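Local coordinates for protein escJ (Escherichia coli, PDB 1YJ7) that probably forms part of the membrane-associated platform on which the type III secretion system is assembled, as a YscJ-family lipoprotein, at residues S81-N84 / A85-Y89. The protein carries 3 engineered substitutions. Residues are numbered along the deposited sequence; the frame is centred on the assembly and turned at random.
Sequences SQEN and AKINY
Ile-87 N donates to Glu-83 O at 2.9 Å, with an N-H...O angle of 159°, and Asn-88 N reaches Asn-84 O at the same length. The two preceding bonds of this alpha-helical ladder are longer: 3.1 Å from Lys-86 N to Gln-82 O, and 3.1 Å from Ala-85 N to Ser-81 O. The four i to i+4 bonds are those of a regular alpha-helix, here the first turns of helix 80-99, which leads into strand 105-113 of the mixed sheet in this YscJ/FliF-family protein. Two pairs of side chains one turn apart, Gln-82 with Lys-86 and Glu-83 with Ile-87, meet beside them.

Gln-82 and Lys-86 run side by side in the same direction, both extended beyond CG, and their ends come together with NE2 of Gln-82 4.2 Å from NZ of Lys-86. Both nitrogens are donors and do not bond to each other; the ammonium instead donates a hydrogen bond to the carbonyl oxygen of Phe-71, a residue that Gln-82 also touches, while the lysine chain packs on Ile-67 of helix 67-70. Nearer the backbone, CG of Lys-86 rests 3.7 Å from Gln-82 O.

Glu-83 and Ile-87 cross at a slant on another side of the helix. The glutamate chain leaves the backbone with CG opposite N, then bends at chi2 (60°), which lays OE2 3.7 Å from CG1 of Ile-87, a polar-on-aliphatic contact. The same CG1 also lies 3.4 Å from Glu-83 O, because its chi1 of -70° sets it beside its own backbone N.

The contact is at the surface. Ala-85 packs against Ile-87 of a second subunit, whose Glu-83 meets Ser-81 and Gln-82. On the next turn, Asn-88 ND2 makes a weak hydrogen bond to Leu-112 O of strand 105-113, outermost in this chain's mixed sheet.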
ATOM      1  N   SER D  81      -5.887  21.205 -22.487  1.00 39.59           N
ATOM      2  CA  SER D  81      -5.276  21.090 -21.159  1.00 38.89           C
ATOM      3  C   SER D  81      -3.966  20.306 -21.197  1.00 37.44           C
ATOM      4  O   SER D  81      -3.057  20.583 -20.419  1.00 37.22           O
ATOM      5  CB  SER D  81      -6.242  20.421 -20.188  1.00 39.28           C
ATOM      6  OG  SER D  81      -6.374  19.061 -20.525  1.00 41.56           O
ATOM      7  N   GLN D  82      -3.887  19.326 -22.090  1.00 36.12           N
ATOM      8  CA  GLN D  82      -2.679  18.529 -22.286  1.00 35.35           C
ATOM      9  C   GLN D  82      -1.568  19.387 -22.914  1.00 34.27           C
ATOM     10  O   GLN D  82      -0.402  19.329 -22.511  1.00 32.83           O
ATOM     11  CB  GLN D  82      -2.984  17.342 -23.189  1.00 35.82           C
ATOM     12  CG  GLN D  82      -1.787  16.480 -23.518  1.00 37.82           C
ATOM     13  CD  GLN D  82      -2.141  15.238 -24.307  1.00 41.90           C
ATOM     14  OE1 GLN D  82      -3.109  14.540 -23.986  1.00 44.72           O
ATOM     15  NE2 GLN D  82      -1.350  14.949 -25.338  1.00 44.86           N
ATOM     16  N   GLU D  83      -1.951  20.177 -23.910  1.00 32.54           N
ATOM     17  CA  GLU D  83      -1.026  21.095 -24.565  1.00 31.81           C
ATOM     18  C   GLU D  83      -0.434  22.077 -23.582  1.00 29.52           C
ATOM     19  O   GLU D  83       0.767  22.332 -23.591  1.00 28.71           O
ATOM     20  CB  GLU D  83      -1.775  21.891 -25.639  1.00 32.56           C
ATOM     21  CG  GLU D  83      -0.929  22.932 -26.338  1.00 35.88           C
ATOM     22  CD  GLU D  83       0.256  22.314 -27.036  1.00 39.46           C
ATOM     23  OE1 GLU D  83       0.202  21.094 -27.311  1.00 42.23           O
ATOM     24  OE2 GLU D  83       1.236  23.051 -27.315  1.00 44.19           O
ATOM     25  N   ASN D  84      -1.301  22.647 -22.761  1.00 27.65           N
ATOM     26  CA  ASN D  84      -0.903  23.633 -21.785  1.00 27.27           C
ATOM     27  C   ASN D  84       0.033  23.033 -20.727  1.00 25.47           C
ATOM     28  O   ASN D  84       0.910  23.724 -20.233  1.00 23.93           O
ATOM     29  CB  ASN D  84      -2.117  24.247 -21.104  1.00 27.74           C
ATOM     30  CG  ASN D  84      -2.921  25.166 -22.038  1.00 31.95           C
ATOM     31  OD1 ASN D  84      -3.922  25.776 -21.613  1.00 36.55           O
ATOM     32  ND2 ASN D  84      -2.503  25.256 -23.307  1.00 32.81           N
ATOM     33  N   ALA D  85      -0.164  21.759 -20.380  1.00 23.95           N
ATOM     34  CA  ALA D  85       0.737  21.102 -19.415  1.00 22.83           C
ATOM     35  C   ALA D  85       2.123  20.957 -20.024  1.00 21.83           C
ATOM     36  O   ALA D  85       3.123  21.089 -19.325  1.00 20.33           O
ATOM     37  CB  ALA D  85       0.206  19.734 -19.008  1.00 23.03           C
ATOM     38  N   LYS D  86       2.173  20.685 -21.330  1.00 21.02           N
ATOM     39  CA  LYS D  86       3.439  20.544 -22.036  1.00 21.21           C
ATOM     40  C   LYS D  86       4.134  21.900 -22.185  1.00 20.31           C
ATOM     41  O   LYS D  86       5.348  21.988 -22.027  1.00 19.16           O
ATOM     42  CB  LYS D  86       3.249  19.837 -23.387  1.00 21.85           C
ATOM     43  CG  LYS D  86       3.118  18.323 -23.216  1.00 24.45           C
ATOM     44  CD  LYS D  86       2.960  17.577 -24.511  1.00 27.69           C
ATOM     45  CE  LYS D  86       2.632  16.116 -24.233  1.00 29.38           C
ATOM     46  NZ  LYS D  86       2.824  15.222 -25.415  1.00 30.96           N
ATOM     47  N   ILE D  87       3.361  22.949 -22.460  1.00 19.31           N
ATOM     48  CA  ILE D  87       3.895  24.312 -22.519  1.00 19.44           C
ATOM     49  C   ILE D  87       4.451  24.741 -21.149  1.00 18.01           C
ATOM     50  O   ILE D  87       5.507  25.364 -21.068  1.00 16.30           O
ATOM     51  CB  ILE D  87       2.794  25.306 -23.005  1.00 20.42           C
ATOM     52  CG1 ILE D  87       2.479  25.085 -24.498  1.00 23.91           C
ATOM     53  CG2 ILE D  87       3.182  26.747 -22.718  1.00 21.39           C
ATOM     54  CD1 ILE D  87       3.583  25.501 -25.454  1.00 26.90           C
ATOM     55  N   ASN D  88       3.727  24.423 -20.078  1.00 17.04           N
ATOM     56  CA  ASN D  88       4.169  24.740 -18.723  1.00 16.90           C
ATOM     57  C   ASN D  88       5.463  24.022 -18.387  1.00 16.02           C
ATOM     58  O   ASN D  88       6.350  24.595 -17.774  1.00 15.25           O
ATOM     59  CB  ASN D  88       3.097  24.305 -17.710  1.00 17.10           C
ATOM     60  CG  ASN D  88       3.342  24.837 -16.328  1.00 19.45           C
ATOM     61  OD1 ASN D  88       3.300  26.053 -16.112  1.00 23.87           O
ATOM     62  ND2 ASN D  88       3.564  23.922 -15.348  1.00 21.48           N
ATOM     63  N   TYR D  89       5.547  22.762 -18.787  1.00 15.86           N
ATOM     64  CA  TYR D  89       6.716  21.929 -18.517  1.00 16.02           C
ATOM     65  C   TYR D  89       7.930  22.467 -19.255  1.00 15.76           C
ATOM     66  O   TYR D  89       9.023  22.590 -18.683  1.00 14.69           O
ATOM     67  CB  TYR D  89       6.419  20.490 -18.933  1.00 16.68           C
ATOM     68  CG  TYR D  89       7.608  19.571 -18.968  1.00 16.76           C
ATOM     69  CD1 TYR D  89       8.185  19.094 -17.785  1.00 19.40           C
ATOM     70  CD2 TYR D  89       8.147  19.150 -20.173  1.00 19.32           C
ATOM     71  CE1 TYR D  89       9.275  18.239 -17.814  1.00 19.64           C
ATOM     72  CE2 TYR D  89       9.226  18.282 -20.213  1.00 19.26           C
ATOM     73  CZ  TYR D  89       9.782  17.837 -19.028  1.00 20.90           C
ATOM     74  OH  TYR D  89      10.858  16.975 -19.063  1.00 23.37           O
TER